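PDB 3LK5: geranylgeranyl pyrophosphate synthase from Corynebacterium glutamicum, which probably makes isoprenoid diphosphates by magnesium-dependent prenyl transfer, joining an allylic diphosphate such as dimethylallyl diphosphate to isopentenyl diphosphate. Local coordinates for residues L260-D265 and D275-G280; L105-I110 and V147-G152; V24-L29 and G62-P67. All blocks are in the same frame, centred on the assembly; numbering follows the deposited sequence.

Contact 1: residues L260-D265 and D275-G280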
loop_
_atom_site.group_PDB
_atom_site.type_symbol
_atom_site.label_atom_id
_atom_site.label_comp_id
_atom_site.label_asym_id
_atom_site.label_seq_id
_atom_site.Cartn_x
_atom_site.Cartn_y
_atom_site.Cartn_z
ATOM N N LEU A 260 12.491 10.605 -24.904
ATOM C CA LEU A 260 11.139 10.748 -25.461
ATOM C C LEU A 260 10.317 11.821 -24.746
ATOM O O LEU A 260 9.524 12.502 -25.386
ATOM C CB LEU A 260 10.352 9.416 -25.458
ATOM C CG LEU A 260 10.824 8.344 -26.450
ATOM C CD1 LEU A 260 10.136 6.999 -26.091
ATOM C CD2 LEU A 260 10.615 8.732 -27.954
ATOM N N GLY A 261 10.500 11.968 -23.436
ATOM C CA GLY A 261 9.724 12.956 -22.649
ATOM C C GLY A 261 10.096 14.402 -22.990
ATOM O O GLY A 261 9.377 15.345 -22.640
ATOM N N VAL A 262 11.205 14.573 -23.703
ATOM C CA VAL A 262 11.613 15.903 -24.158
ATOM C C VAL A 262 11.477 16.006 -25.690
ATOM O O VAL A 262 10.887 16.967 -26.231
ATOM C CB VAL A 262 13.054 16.182 -23.664
ATOM C CG1 VAL A 262 13.633 17.443 -24.313
ATOM C CG2 VAL A 262 13.033 16.331 -22.149
ATOM N N PHE A 263 12.004 15.009 -26.404
ATOM C CA PHE A 263 12.126 15.118 -27.852
ATOM C C PHE A 263 11.110 14.292 -28.629
ATOM O O PHE A 263 11.098 14.319 -29.849
ATOM C CB PHE A 263 13.534 14.717 -28.309
ATOM C CG PHE A 263 14.613 15.566 -27.731
ATOM C CD1 PHE A 263 14.780 16.883 -28.177
ATOM C CD2 PHE A 263 15.472 15.059 -26.760
ATOM C CE1 PHE A 263 15.791 17.675 -27.654
ATOM C CE2 PHE A 263 16.501 15.838 -26.229
ATOM C CZ PHE A 263 16.646 17.186 -26.690
ATOM N N GLY A 264 10.257 13.545 -27.928
ATOM C CA GLY A 264 9.341 12.684 -28.667
ATOM C C GLY A 264 8.014 13.326 -28.992
ATOM O O GLY A 264 7.502 14.159 -28.233
ATOM N N ASP A 265 7.443 12.888 -30.104
ATOM C CA ASP A 265 6.098 13.290 -30.558
ATOM C C ASP A 265 5.008 12.725 -29.641
ATOM O O ASP A 265 5.140 11.591 -29.172
ATOM C CB ASP A 265 5.874 12.782 -31.977
ATOM C CG ASP A 265 4.729 13.475 -32.672
ATOM O OD1 ASP A 265 5.002 14.481 -33.358
ATOM O OD2 ASP A 265 3.568 13.026 -32.509
ATOM N N ASP A 275 6.557 17.340 -22.003
ATOM C CA ASP A 275 5.926 17.188 -20.703
ATOM C C ASP A 275 6.913 17.108 -19.554
ATOM O O ASP A 275 6.668 17.657 -18.482
ATOM C CB ASP A 275 5.086 15.918 -20.715
ATOM C CG ASP A 275 4.054 15.908 -19.633
ATOM O OD1 ASP A 275 3.205 16.824 -19.643
ATOM O OD2 ASP A 275 4.094 14.978 -18.796
ATOM N N ASP A 276 8.036 16.420 -19.780
ATOM C CA ASP A 276 9.064 16.273 -18.738
ATOM C C ASP A 276 9.709 17.602 -18.358
ATOM O O ASP A 276 10.209 17.739 -17.241
ATOM C CB ASP A 276 10.167 15.290 -19.158
ATOM C CG ASP A 276 9.764 13.829 -18.977
ATOM O OD1 ASP A 276 8.650 13.550 -18.483
ATOM O OD2 ASP A 276 10.566 12.943 -19.310
ATOM N N ILE A 277 9.720 18.554 -19.291
ATOM C CA ILE A 277 10.221 19.911 -18.994
ATOM C C ILE A 277 9.205 20.636 -18.091
ATOM O O ILE A 277 9.561 21.137 -17.017
ATOM C CB ILE A 277 10.488 20.746 -20.265
ATOM C CG1 ILE A 277 11.540 20.103 -21.187
ATOM C CG2 ILE A 277 10.932 22.167 -19.902
ATOM C CD1 ILE A 277 12.851 19.760 -20.523
ATOM N N ARG A 278 7.943 20.653 -18.547
ATOM C CA ARG A 278 6.821 21.243 -17.810
ATOM C C ARG A 278 6.680 20.701 -16.398
ATOM O O ARG A 278 6.344 21.454 -15.498
ATOM C CB ARG A 278 5.502 21.078 -18.583
ATOM C CG ARG A 278 4.316 21.838 -17.971
ATOM C CD ARG A 278 2.981 21.182 -18.317
ATOM N NE ARG A 278 2.976 19.763 -17.963
ATOM C CZ ARG A 278 2.612 19.273 -16.777
ATOM N NH1 ARG A 278 2.186 20.084 -15.810
ATOM N NH2 ARG A 278 2.662 17.961 -16.554
ATOM N N GLU A 279 6.964 19.409 -16.213
ATOM C CA GLU A 279 6.810 18.728 -14.930
ATOM C C GLU A 279 8.064 18.850 -14.051
ATOM O O GLU A 279 8.036 18.483 -12.883
ATOM C CB GLU A 279 6.489 17.244 -15.180
ATOM C CG GLU A 279 5.758 16.501 -14.065
ATOM C CD GLU A 279 4.401 15.942 -14.510
ATOM O OE1 GLU A 279 4.316 15.382 -15.631
ATOM O OE2 GLU A 279 3.426 16.061 -13.731
ATOM N N GLY A 280 9.173 19.338 -14.605
ATOM C CA GLY A 280 10.429 19.431 -13.839
ATOM C C GLY A 280 11.106 18.130 -13.426
ATOM O O GLY A 280 11.720 18.063 -12.350
#
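Gly261 and Asp276 bring the two backbones together, their CA atoms 5.2 Å apart, where the last turn of helix 236-263 meets the short helix 275-278. This is the aspartate-rich end of the all-helical isoprenoid synthase fold; Gly261 ends a DDLLG sequence at the place of the family's second DDxxD motif, with glycine where the motif has its last aspartate. A weak bond from Asp276 N to Gly261 O (3.3 Å, 157°) joins the segments. Beyond it, Gly280, with positive phi, ends the turn in a Schellman motif.

Because Gly261 carries no side chain, the Asp276 carboxylate can lie directly against its backbone. With CG beside its own backbone N (chi1 -80°), Asp276 sets OD2 3.4 Å from Gly261 CA, while OD1 makes a long, weak ion pair with Lys281. Asp275 instead turns its carboxylate away from the contact, to the in-plane edge of the Arg278 guanidinium; Arg278 NH2 lies 3.3 Å from Asp275 OD1 and also bridges to Glu279. The apolar part is small and buried, extended by Thr321 and Ile317 of helix 314-326: Val262 and Ile277 meet at an oblique angle, Val262 CG2 lying 3.8 Å from Ile277 CD1.

Contact 2: residues L105-I110 and V147-G152; sequences LIHDDI and VSILAG
His107 reaches across to the backbone of Ile149 and makes the single hydrogen bond between the segments: NE2 donates to Ile149 O at 2.9 Å, almost straight at 176°. The carbonyl oxygen lies nearly in the imidazole plane, and the N-H meets it in the carbonyl plane, on a lone pair. CG stands anti to the carbonyl carbon of His107 (chi1 -73°), which swings the ring over to the partner helix. Its other nitrogen, ND1, is hydrogen-bonded to OD2 of Asp153 of the second subunit. With a carbonyl on one nitrogen and a carboxylate on the other, the ring is fixed in rotation and may well favour the doubly protonated form.

The helices run antiparallel, at 153° between their N-to-C directions, with axes 8.7 Å apart. The end of helix 87-111 carries most of the family's first aspartate-rich motif, DDIID: Asp108, a magnesium ligand though no metal is bound to this chain here, faces away from helix 144-164, while its neighbour His107 is turned to the dimer interface.

Close van der Waals packing completes the contact. Gly152 lets the helices come near, its CA lying 3.7 Å from His107 NE2. The methyl CG2 of Ile106 sits tightly on Ser148 O, at 3.1 Å, an oxygen that also accepts the helical bond from Gly152 N. One turn along, Ile110 lays CD1 against Ser148 CB at 3.7 Å; Ser148 OG bonds back to Gly144 O. Ile149 of the second subunit packs on both Ile110 and His107.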
loop_
_atom_site.group_PDB
_atom_site.type_symbol
_atom_site.label_atom_id
_atom_site.label_comp_id
_atom_site.label_asym_id
_atom_site.label_seq_id
_atom_site.Cartn_x
_atom_site.Cartn_y
_atom_site.Cartn_z
ATOM N N LEU A 105 1.159 4.442 -10.292
ATOM C CA LEU A 105 0.688 5.507 -11.204
ATOM C C LEU A 105 -0.335 6.420 -10.526
ATOM O O LEU A 105 -0.294 7.637 -10.705
ATOM C CB LEU A 105 0.080 4.903 -12.487
ATOM C CG LEU A 105 0.962 4.071 -13.432
ATOM C CD1 LEU A 105 0.075 3.340 -14.449
ATOM C CD2 LEU A 105 1.912 4.970 -14.191
ATOM N N ILE A 106 -1.255 5.825 -9.762
ATOM C CA ILE A 106 -2.286 6.587 -9.066
ATOM C C ILE A 106 -1.647 7.501 -8.013
ATOM O O ILE A 106 -1.932 8.717 -7.983
ATOM C CB ILE A 106 -3.370 5.661 -8.468
ATOM C CG1 ILE A 106 -4.134 4.987 -9.602
ATOM C CG2 ILE A 106 -4.315 6.447 -7.542
ATOM C CD1 ILE A 106 -4.974 3.764 -9.171
ATOM N N HIS A 107 -0.774 6.939 -7.171
ATOM C CA HIS A 107 -0.055 7.744 -6.183
ATOM C C HIS A 107 0.914 8.780 -6.789
ATOM O O HIS A 107 0.983 9.928 -6.296
ATOM C CB HIS A 107 0.651 6.827 -5.166
ATOM C CG HIS A 107 -0.296 6.173 -4.212
ATOM N ND1 HIS A 107 0.127 5.364 -3.173
ATOM C CD2 HIS A 107 -1.650 6.245 -4.110
ATOM C CE1 HIS A 107 -0.931 4.966 -2.481
ATOM N NE2 HIS A 107 -2.016 5.500 -3.012
ATOM N N ASP A 108 1.637 8.390 -7.851
ATOM C CA ASP A 108 2.543 9.330 -8.557
ATOM C C ASP A 108 1.764 10.499 -9.197
ATOM O O ASP A 108 2.272 11.628 -9.247
ATOM C CB ASP A 108 3.412 8.639 -9.629
ATOM C CG ASP A 108 4.548 7.780 -9.031
ATOM O OD1 ASP A 108 4.877 7.926 -7.835
ATOM O OD2 ASP A 108 5.128 6.938 -9.765
ATOM N N ASP A 109 0.548 10.223 -9.668
ATOM C CA ASP A 109 -0.355 11.259 -10.198
ATOM C C ASP A 109 -0.698 12.338 -9.143
ATOM O O ASP A 109 -0.752 13.530 -9.458
ATOM C CB ASP A 109 -1.625 10.621 -10.791
ATOM C CG ASP A 109 -2.674 11.648 -11.189
ATOM O OD1 ASP A 109 -3.783 11.633 -10.602
ATOM O OD2 ASP A 109 -2.396 12.487 -12.080
ATOM N N ILE A 110 -0.920 11.918 -7.897
ATOM C CA ILE A 110 -1.205 12.837 -6.782
ATOM C C ILE A 110 0.041 13.619 -6.401
ATOM O O ILE A 110 -0.025 14.828 -6.124
ATOM C CB ILE A 110 -1.753 12.085 -5.522
ATOM C CG1 ILE A 110 -3.062 11.364 -5.845
ATOM C CG2 ILE A 110 -1.948 13.042 -4.357
ATOM C CD1 ILE A 110 -4.085 12.248 -6.627
ATOM N N VAL A 147 -9.957 9.732 -2.709
ATOM C CA VAL A 147 -10.344 8.475 -3.362
ATOM C C VAL A 147 -9.134 7.874 -4.022
ATOM O O VAL A 147 -8.973 6.655 -3.986
ATOM C CB VAL A 147 -11.510 8.650 -4.378
ATOM C CG1 VAL A 147 -11.780 7.355 -5.152
ATOM C CG2 VAL A 147 -12.778 9.110 -3.645
ATOM N N SER A 148 -8.285 8.719 -4.611
ATOM C CA SER A 148 -7.082 8.240 -5.321
ATOM C C SER A 148 -6.094 7.566 -4.367
ATOM O O SER A 148 -5.507 6.532 -4.700
ATOM C CB SER A 148 -6.345 9.382 -6.038
ATOM O OG SER A 148 -7.111 9.900 -7.094
ATOM N N ILE A 149 -5.872 8.168 -3.200
ATOM C CA ILE A 149 -4.935 7.571 -2.256
ATOM C C ILE A 149 -5.444 6.173 -1.877
ATOM O O ILE A 149 -4.670 5.198 -1.916
ATOM C CB ILE A 149 -4.719 8.454 -0.994
ATOM C CG1 ILE A 149 -3.926 9.720 -1.368
ATOM C CG2 ILE A 149 -3.930 7.699 0.056
ATOM C CD1 ILE A 149 -3.874 10.713 -0.259
ATOM N N LEU A 150 -6.738 6.075 -1.562
ATOM C CA LEU A 150 -7.289 4.808 -1.046
ATOM C C LEU A 150 -7.414 3.780 -2.182
ATOM O O LEU A 150 -7.209 2.575 -1.958
ATOM C CB LEU A 150 -8.638 5.021 -0.342
ATOM C CG LEU A 150 -8.578 5.900 0.894
ATOM C CD1 LEU A 150 -9.980 6.224 1.350
ATOM C CD2 LEU A 150 -7.816 5.131 2.003
ATOM N N ALA A 151 -7.712 4.257 -3.398
ATOM C CA ALA A 151 -7.792 3.331 -4.551
ATOM C C ALA A 151 -6.435 2.713 -4.805
ATOM O O ALA A 151 -6.318 1.506 -5.062
ATOM C CB ALA A 151 -8.276 4.053 -5.826
ATOM N N GLY A 152 -5.409 3.546 -4.720
ATOM C CA GLY A 152 -4.021 3.065 -4.862
ATOM C C GLY A 152 -3.705 2.058 -3.768
ATOM O O GLY A 152 -3.080 1.037 -4.021
#

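Contact 3: residues V24-L29 and G62-P67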
loop_
_atom_site.group_PDB
_atom_site.type_symbol
_atom_site.label_atom_id
_atom_site.label_comp_id
_atom_site.label_asym_id
_atom_site.label_seq_id
_atom_site.Cartn_x
_atom_site.Cartn_y
_atom_site.Cartn_z
ATOM N N VAL A 24 -3.536 -11.972 -22.311
ATOM C CA VAL A 24 -3.609 -12.969 -21.250
ATOM C C VAL A 24 -3.606 -12.253 -19.882
ATOM O O VAL A 24 -4.375 -12.617 -19.015
ATOM C CB VAL A 24 -2.418 -13.973 -21.346
ATOM C CG1 VAL A 24 -2.411 -14.908 -20.173
ATOM C CG2 VAL A 24 -2.540 -14.799 -22.671
ATOM N N VAL A 25 -2.764 -11.233 -19.732
ATOM C CA VAL A 25 -2.686 -10.483 -18.465
ATOM C C VAL A 25 -4.052 -9.846 -18.166
ATOM O O VAL A 25 -4.560 -9.972 -17.056
ATOM C CB VAL A 25 -1.580 -9.422 -18.510
ATOM C CG1 VAL A 25 -1.636 -8.454 -17.270
ATOM C CG2 VAL A 25 -0.192 -10.113 -18.633
ATOM N N ARG A 26 -4.658 -9.199 -19.172
ATOM C CA ARG A 26 -5.987 -8.592 -19.002
ATOM C C ARG A 26 -7.028 -9.613 -18.584
ATOM O O ARG A 26 -7.831 -9.313 -17.687
ATOM C CB ARG A 26 -6.433 -7.850 -20.279
ATOM C CG ARG A 26 -7.701 -6.996 -20.097
ATOM C CD ARG A 26 -8.084 -6.317 -21.442
ATOM N NE ARG A 26 -9.137 -5.289 -21.272
ATOM C CZ ARG A 26 -10.443 -5.523 -21.112
ATOM N NH1 ARG A 26 -10.912 -6.763 -21.030
ATOM N NH2 ARG A 26 -11.289 -4.493 -20.981
ATOM N N ASP A 27 -7.015 -10.818 -19.168
ATOM C CA ASP A 27 -7.892 -11.900 -18.694
ATOM C C ASP A 27 -7.694 -12.227 -17.206
ATOM O O ASP A 27 -8.673 -12.437 -16.485
ATOM C CB ASP A 27 -7.678 -13.215 -19.459
ATOM C CG ASP A 27 -8.294 -13.201 -20.854
ATOM O OD1 ASP A 27 -9.214 -12.421 -21.112
ATOM O OD2 ASP A 27 -7.833 -13.977 -21.705
ATOM N N ARG A 28 -6.445 -12.404 -16.781
ATOM C CA ARG A 28 -6.212 -12.752 -15.362
ATOM C C ARG A 28 -6.716 -11.640 -14.424
ATOM O O ARG A 28 -7.306 -11.922 -13.376
ATOM C CB ARG A 28 -4.703 -13.013 -15.094
ATOM C CG ARG A 28 -4.042 -14.082 -16.020
ATOM C CD ARG A 28 -4.863 -15.390 -16.145
ATOM N NE ARG A 28 -5.174 -16.038 -14.871
ATOM C CZ ARG A 28 -5.961 -17.109 -14.760
ATOM N NH1 ARG A 28 -6.515 -17.647 -15.859
ATOM N NH2 ARG A 28 -6.202 -17.645 -13.573
ATOM N N LEU A 29 -6.444 -10.389 -14.792
ATOM C CA LEU A 29 -6.855 -9.251 -13.987
ATOM C C LEU A 29 -8.368 -9.163 -13.951
ATOM O O LEU A 29 -8.941 -8.837 -12.898
ATOM C CB LEU A 29 -6.279 -7.924 -14.515
ATOM C CG LEU A 29 -4.737 -7.820 -14.410
ATOM C CD1 LEU A 29 -4.305 -6.633 -15.253
ATOM C CD2 LEU A 29 -4.321 -7.685 -12.877
ATOM N N GLY A 62 -2.144 0.060 -20.443
ATOM C CA GLY A 62 -0.930 -0.516 -19.889
ATOM C C GLY A 62 -0.259 -1.388 -20.941
ATOM O O GLY A 62 -0.936 -2.151 -21.632
ATOM N N LYS A 63 1.065 -1.306 -21.051
ATOM C CA LYS A 63 1.815 -2.203 -21.932
ATOM C C LYS A 63 2.056 -3.625 -21.337
ATOM O O LYS A 63 2.426 -4.553 -22.055
ATOM C CB LYS A 63 3.152 -1.557 -22.319
ATOM C CG LYS A 63 3.031 -0.264 -23.160
ATOM C CD LYS A 63 2.507 -0.518 -24.595
ATOM C CE LYS A 63 3.556 -1.127 -25.553
ATOM N NZ LYS A 63 4.578 -0.116 -25.985
ATOM N N ARG A 64 1.830 -3.772 -20.031
ATOM C CA ARG A 64 2.029 -5.065 -19.327
ATOM C C ARG A 64 3.500 -5.571 -19.398
ATOM O O ARG A 64 3.741 -6.773 -19.451
ATOM C CB ARG A 64 1.073 -6.153 -19.850
ATOM C CG ARG A 64 -0.407 -5.693 -20.068
ATOM C CD ARG A 64 -1.037 -5.020 -18.835
ATOM N NE ARG A 64 -2.473 -4.861 -19.104
ATOM C CZ ARG A 64 -3.352 -4.265 -18.310
ATOM N NH1 ARG A 64 -2.974 -3.752 -17.131
ATOM N NH2 ARG A 64 -4.622 -4.175 -18.706
ATOM N N ILE A 65 4.446 -4.644 -19.445
ATOM C CA ILE A 65 5.871 -5.001 -19.601
ATOM C C ILE A 65 6.374 -5.795 -18.386
ATOM O O ILE A 65 7.197 -6.716 -18.509
ATOM C CB ILE A 65 6.737 -3.721 -19.841
ATOM C CG1 ILE A 65 8.146 -4.102 -20.300
ATOM C CG2 ILE A 65 6.888 -2.897 -18.612
ATOM C CD1 ILE A 65 8.127 -5.106 -21.418
ATOM N N ARG A 66 5.854 -5.456 -17.194
ATOM C CA ARG A 66 6.350 -6.118 -15.982
ATOM C C ARG A 66 5.891 -7.574 -15.904
ATOM O O ARG A 66 6.723 -8.445 -15.727
ATOM C CB ARG A 66 6.073 -5.288 -14.690
ATOM C CG ARG A 66 6.784 -3.932 -14.703
ATOM C CD ARG A 66 6.331 -2.976 -13.589
ATOM N NE ARG A 66 6.918 -1.662 -13.854
ATOM C CZ ARG A 66 6.456 -0.783 -14.742
ATOM N NH1 ARG A 66 5.368 -1.038 -15.444
ATOM N NH2 ARG A 66 7.097 0.369 -14.922
ATOM N N PRO A 67 4.574 -7.862 -16.093
ATOM C CA PRO A 67 4.177 -9.269 -16.181
ATOM C C PRO A 67 4.860 -9.973 -17.332
ATOM O O PRO A 67 5.202 -11.144 -17.229
ATOM C CB PRO A 67 2.662 -9.207 -16.491
ATOM C CG PRO A 67 2.214 -7.902 -15.943
ATOM C CD PRO A 67 3.411 -6.959 -16.106
#
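Arg64 sends CG anti to its carbonyl carbon (chi1 -44°), bends again at chi2 (-53°) and then runs straight (chi3 -170°), which carries its guanidinium past Val25 to the tip of Leu29. In Val25 the branch CG1 is anti to the backbone N and CG2 anti to the carbonyl carbon, and the two methyls take different partners. CG1 meets the stem of Arg64 where the two side chains cross at a slant, 3.8 Å from CD. CG2 lies 3.7 Å from Pro67 CB, the valine and the proline ring crossing at about a right angle.

Leu29 comes tip to tip with Arg64. Its CD1 rests over one face of the guanidinium, 3.6 Å above the plane and shifted toward the rim, with NH1 the nearest atom at 3.7 Å. No hydrogen bond joins the segments; the contact is van der Waals: methyls against the aliphatic stem, the proline ring and the guanidinium face.

Gly62 to Pro67 spells GKRIRP, the family's GKRxRP signature, which in related prenyl synthases borders the isopentenyl diphosphate site. Here a glycerol, probably from the crystallisation liquor, is hydrogen-bonded to the backbone N of Lys63 and of Ile65. The Arg64 side chain points toward helix 21-43, from an N-cap residue with positive phi.

The buried charge of Arg64 is met elsewhere: NH1 makes a salt bridge to Glu98 of helix 87-111 and a hydrogen bond to Val58 O. Arg26 brings a second positive group near, its NE 5.3 Å from Arg64 NH2, and the salt bridge to Glu98 probably moderates the repulsion. Arg26 CB comes to 4.4 Å from Arg64 NH2, at the margin of the contact.

The three contacts lie apart in one helical bundle, in the chain order 3, 2, 1. Contacts 1 and 2 lie near the metal site: contact 2 holds the ligand Asp108, while in contact 1 the side chain of Asp275 is about 8 Å from that of Asp112 and Asp276 about 9 Å from Asp194. Their nearest atoms are about 6 Å apart, their centres about 22 Å. Helix 87-111, which carries contact 2, also holds Glu98, the partner of Arg64 in contact 3; the two centres are about 20 Å apart. Contact 3 lies away from the metal ligands, its centre about 26 Å from that of contact 1. Contact 2 alone reaches the second subunit.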